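Local coordinates for protein esterase (Rhizomucor miehei CAU432, PDB 4WY8) that probably hydrolyses carboxylic ester bonds as a carboxylesterase of the alpha/beta hydrolase fold, at residues V142-E145 / E146-K149; A312-Q315 / K316-L320. All coordinates share one frame; numbering follows the deposited sequence.

Contact 1: V142-E145 / E146-K149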
loop_
_atom_site.group_PDB
_atom_site.type_symbol
_atom_site.label_atom_id
_atom_site.label_comp_id
_atom_site.label_asym_id
_atom_site.label_seq_id
_atom_site.Cartn_x
_atom_site.Cartn_y
_atom_site.Cartn_z
ATOM N N VAL A 142 24.016 -12.176 11.317
ATOM C CA VAL A 142 22.811 -12.980 11.101
ATOM C C VAL A 142 22.887 -13.838 9.830
ATOM O O VAL A 142 22.431 -14.990 9.828
ATOM C CB VAL A 142 21.517 -12.092 11.043
ATOM C CG1 VAL A 142 20.281 -12.934 10.690
ATOM C CG2 VAL A 142 21.289 -11.368 12.368
ATOM N N ALA A 143 23.475 -13.305 8.762
ATOM C CA ALA A 143 23.531 -14.028 7.478
ATOM C C ALA A 143 24.456 -15.256 7.486
ATOM O O ALA A 143 24.354 -16.139 6.633
ATOM C CB ALA A 143 23.958 -13.089 6.385
ATOM N N LYS A 144 25.367 -15.296 8.447
ATOM C CA LYS A 144 26.335 -16.377 8.565
ATOM C C LYS A 144 25.637 -17.671 9.024
ATOM O O LYS A 144 24.929 -17.676 10.038
ATOM C CB LYS A 144 27.427 -15.916 9.526
ATOM C CG LYS A 144 28.818 -16.426 9.273
ATOM C CD LYS A 144 29.777 -15.575 10.112
ATOM C CE LYS A 144 31.237 -15.974 9.942
ATOM N NZ LYS A 144 32.153 -14.975 10.582
ATOM N N GLU A 145 25.857 -18.763 8.291
ATOM C CA GLU A 145 25.085 -20.003 8.468
ATOM C C GLU A 145 24.988 -20.537 9.887
ATOM O O GLU A 145 23.896 -20.846 10.379
ATOM C CB GLU A 145 25.679 -21.124 7.613
ATOM C CG GLU A 145 24.823 -22.387 7.629
ATOM C CD GLU A 145 25.494 -23.585 6.974
ATOM O OE1 GLU A 145 26.699 -23.488 6.637
ATOM O OE2 GLU A 145 24.815 -24.629 6.815
ATOM N N GLU A 146 26.132 -20.661 10.538
ATOM C CA GLU A 146 26.179 -21.230 11.870
ATOM C C GLU A 146 25.510 -20.327 12.919
ATOM O O GLU A 146 24.825 -20.809 13.851
ATOM C CB GLU A 146 27.645 -21.555 12.227
ATOM C CG GLU A 146 28.623 -20.372 12.272
ATOM C CD GLU A 146 29.079 -19.908 10.873
ATOM O OE1 GLU A 146 28.649 -20.511 9.858
ATOM O OE2 GLU A 146 29.904 -18.963 10.791
ATOM N N ASN A 147 25.627 -19.017 12.720
ATOM C CA ASN A 147 24.922 -18.066 13.570
ATOM C C ASN A 147 23.406 -18.174 13.383
ATOM O O ASN A 147 22.650 -18.182 14.352
ATOM C CB ASN A 147 25.395 -16.642 13.279
ATOM C CG ASN A 147 26.855 -16.420 13.659
ATOM O OD1 ASN A 147 27.383 -17.088 14.545
ATOM N ND2 ASN A 147 27.512 -15.479 12.981
ATOM N N ALA A 148 22.967 -18.249 12.137
ATOM C CA ALA A 148 21.545 -18.372 11.845
ATOM C C ALA A 148 20.988 -19.664 12.434
ATOM O O ALA A 148 19.878 -19.665 12.975
ATOM C CB ALA A 148 21.292 -18.300 10.344
ATOM N N LYS A 149 21.746 -20.762 12.343
ATOM C CA LYS A 149 21.311 -21.983 13.016
ATOM C C LYS A 149 21.193 -21.782 14.498
ATOM O O LYS A 149 20.236 -22.257 15.110
ATOM C CB LYS A 149 22.269 -23.162 12.801
ATOM C CG LYS A 149 21.948 -24.075 11.639
ATOM C CD LYS A 149 22.827 -25.325 11.728
ATOM C CE LYS A 149 22.388 -26.407 10.744
ATOM N NZ LYS A 149 23.430 -27.464 10.603
#

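Contact 2: A312-Q315 / K316-L320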
loop_
_atom_site.group_PDB
_atom_site.type_symbol
_atom_site.label_atom_id
_atom_site.label_comp_id
_atom_site.label_asym_id
_atom_site.label_seq_id
_atom_site.Cartn_x
_atom_site.Cartn_y
_atom_site.Cartn_z
ATOM N N ALA A 312 2.296 -8.564 3.781
ATOM C CA ALA A 312 1.955 -9.160 2.480
ATOM C C ALA A 312 3.145 -9.100 1.509
ATOM O O ALA A 312 3.453 -10.065 0.784
ATOM C CB ALA A 312 0.745 -8.451 1.874
ATOM N N TRP A 313 3.807 -7.958 1.492
ATOM C CA TRP A 313 4.980 -7.765 0.630
ATOM C C TRP A 313 6.159 -8.649 1.002
ATOM O O TRP A 313 6.849 -9.158 0.118
ATOM C CB TRP A 313 5.406 -6.313 0.663
ATOM C CG TRP A 313 6.572 -5.967 -0.213
ATOM C CD1 TRP A 313 6.534 -5.523 -1.506
ATOM C CD2 TRP A 313 7.953 -5.988 0.167
ATOM N NE1 TRP A 313 7.815 -5.280 -1.958
ATOM C CE2 TRP A 313 8.702 -5.568 -0.954
ATOM C CE3 TRP A 313 8.628 -6.346 1.340
ATOM C CZ2 TRP A 313 10.096 -5.479 -0.930
ATOM C CZ3 TRP A 313 10.019 -6.253 1.365
ATOM C CH2 TRP A 313 10.738 -5.821 0.232
ATOM N N LEU A 314 6.405 -8.803 2.307
ATOM C CA LEU A 314 7.423 -9.725 2.812
ATOM C C LEU A 314 7.106 -11.157 2.405
ATOM O O LEU A 314 8.000 -11.919 2.017
ATOM C CB LEU A 314 7.537 -9.656 4.339
ATOM C CG LEU A 314 8.210 -8.512 5.103
ATOM C CD1 LEU A 314 7.971 -8.644 6.616
ATOM C CD2 LEU A 314 9.693 -8.540 4.811
ATOM N N GLN A 315 5.831 -11.528 2.504
ATOM C CA GLN A 315 5.424 -12.875 2.145
ATOM C C GLN A 315 5.682 -13.108 0.662
ATOM O O GLN A 315 6.208 -14.174 0.281
ATOM C CB GLN A 315 3.951 -13.139 2.519
ATOM C CG GLN A 315 3.782 -13.477 4.024
ATOM C CD GLN A 315 2.348 -13.380 4.527
ATOM O OE1 GLN A 315 1.451 -12.905 3.818
ATOM N NE2 GLN A 315 2.128 -13.806 5.777
ATOM N N LYS A 316 5.376 -12.116 -0.178
ATOM C CA LYS A 316 5.729 -12.279 -1.596
ATOM C C LYS A 316 7.269 -12.371 -1.803
ATOM O O LYS A 316 7.756 -13.224 -2.554
ATOM C CB LYS A 316 5.129 -11.153 -2.442
ATOM C CG LYS A 316 5.530 -11.200 -3.922
ATOM C CD LYS A 316 5.317 -12.605 -4.508
ATOM C CE LYS A 316 3.845 -13.031 -4.423
ATOM N NZ LYS A 316 2.959 -12.318 -5.392
ATOM N N THR A 317 8.029 -11.498 -1.140
ATOM C CA THR A 317 9.498 -11.544 -1.210
ATOM C C THR A 317 10.058 -12.954 -0.896
ATOM O O THR A 317 10.869 -13.525 -1.653
ATOM C CB THR A 317 10.120 -10.519 -0.233
ATOM O OG1 THR A 317 9.612 -9.207 -0.509
ATOM C CG2 THR A 317 11.623 -10.511 -0.354
ATOM N N TRP A 318 9.599 -13.519 0.216
ATOM C CA TRP A 318 10.039 -14.848 0.644
ATOM C C TRP A 318 9.588 -15.924 -0.341
ATOM O O TRP A 318 10.342 -16.854 -0.617
ATOM C CB TRP A 318 9.505 -15.152 2.050
ATOM C CG TRP A 318 10.070 -14.227 3.092
ATOM C CD1 TRP A 318 11.293 -13.620 3.064
ATOM C CD2 TRP A 318 9.435 -13.795 4.314
ATOM N NE1 TRP A 318 11.461 -12.848 4.192
ATOM C CE2 TRP A 318 10.336 -12.929 4.963
ATOM C CE3 TRP A 318 8.197 -14.059 4.913
ATOM C CZ2 TRP A 318 10.033 -12.325 6.194
ATOM C CZ3 TRP A 318 7.897 -13.445 6.124
ATOM C CH2 TRP A 318 8.814 -12.591 6.748
ATOM N N LYS A 319 8.394 -15.773 -0.918
ATOM C CA LYS A 319 7.960 -16.726 -1.942
ATOM C C LYS A 319 8.886 -16.697 -3.145
ATOM O O LYS A 319 9.189 -17.749 -3.713
ATOM C CB LYS A 319 6.520 -16.462 -2.407
ATOM C CG LYS A 319 5.439 -16.990 -1.458
ATOM C CD LYS A 319 4.018 -16.691 -1.964
ATOM C CE LYS A 319 3.002 -16.861 -0.828
ATOM N NZ LYS A 319 1.581 -16.556 -1.216
ATOM N N LEU A 320 9.368 -15.534 -3.524
ATOM C CA LEU A 320 10.251 -15.384 -4.628
ATOM C C LEU A 320 11.536 -16.136 -4.421
ATOM O O LEU A 320 12.065 -16.667 -5.342
ATOM C CB LEU A 320 10.563 -13.920 -4.897
ATOM C CG LEU A 320 9.432 -13.083 -5.426
ATOM C CD1 LEU A 320 9.647 -11.629 -5.167
ATOM C CD2 LEU A 320 9.049 -13.315 -6.856
#

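Contact 1: V142-E145 / E146-K149
The K144 side chain crosses those of E146 and N147 at a slant, at the start of helix 145-150. Its chain can be followed outward from the backbone. K144 CB lies 3.5 Å from N147 ND2. CG comes closest to the glutamate, with E146 OE2 3.1 Å from K144 CG. K144 CD is within packing distance of both E146 OE2 and N147 ND2, which lie in different directions from it. K144 CE still lies beside the same oxygen, 3.4 Å from E146 OE2. NZ then passes on, and K144 NZ to E146 OE2 is 4.6 Å, too long for a salt bridge. E146 turns back to meet this chain. With chi1 at 62°, E146 CG sits over its own backbone, flanked by N and C, and a second bend at chi2 brings E146 OE2 against the CG to CE part of K144.

K144 is the N-cap residue. Its carbonyl starts the helical bonding: A148 N donates to K144 O at 2.9 Å, nearly straight at 165°. One residue on, K149 N donates to E145 O, also at 2.9 Å. N147 ND2 is bound to the carbonyl of W141 in the preceding helix, so this amide ties the two helices together across the turn. On the inner side, A148 CB packs 3.5 Å from V142 O and also touches V153 and P155, while V142 rests on L158.

The short turn thus joins helix 130-143 to helix 145-150 at the rim of the alpha/beta hydrolase domain. E145 and E146 are both acidic and occupy the first turn of the second helix, where carboxylates would suit the positive end of the helix dipole. The attraction between K144 and E146 is probably weak and partly screened by solvent, since both are exposed.

Contact 2: A312-Q315 / K316-L320
The W313 ring carries T317 OG1 over one face, 3.4 Å above the plane and displaced toward the rim. R252 makes a cation-pi contact with the same indole. The W318 ring has L314 O over one face, near CG and CD2. L314 CB lies above its six-membered ring, a CH-pi contact 4.1 Å from CB to the centroid and 12° off the normal. CD1 and CD2 of L314 reach the CH2 and CZ2 atoms of W318. The two side chains run side by side. On the rim of this indole, W318 NE1 makes a weak hydrogen bond to K157 O.

Residues 312-320 lie on helix 301-322, the last helix of the alpha/beta hydrolase fold. L314 and W318 face the central sheet and pack on V159 of strand 159-163.

W313 O accepts two bonds, from T317 N at 2.9 Å and T317 OG1 at 2.8 Å, which approach from opposite faces of the carbonyl plane. The hydroxyl gets there because OG1 is anti to the carbonyl carbon of T317 (chi1 -56°). OG1 is also hydrogen-bonded to R252 NE.

Another flank meets the second subunit. W313 packs on E305 of that subunit, and K316 NZ forms a salt bridge with its D308.

Contact 1 comes first along the chain and contact 2 follows near its C-terminal end. Their centres are 21 Å apart and their nearest atoms about 11 Å apart, so they do not touch. Contact 1 spans the junction of helices 130-143 and 145-150, while contact 2 lies within helix 301-322. Strand 159-163 connects them in the fold: it follows contact 1 in the chain, and contact 2 packs on it. That strand leads into the probable nucleophile elbow at S164. Contact 2 also reaches the second subunit, whereas contact 1 touches no other chain of the assembly. One is thus an outer turn, the other part of the dimer interface.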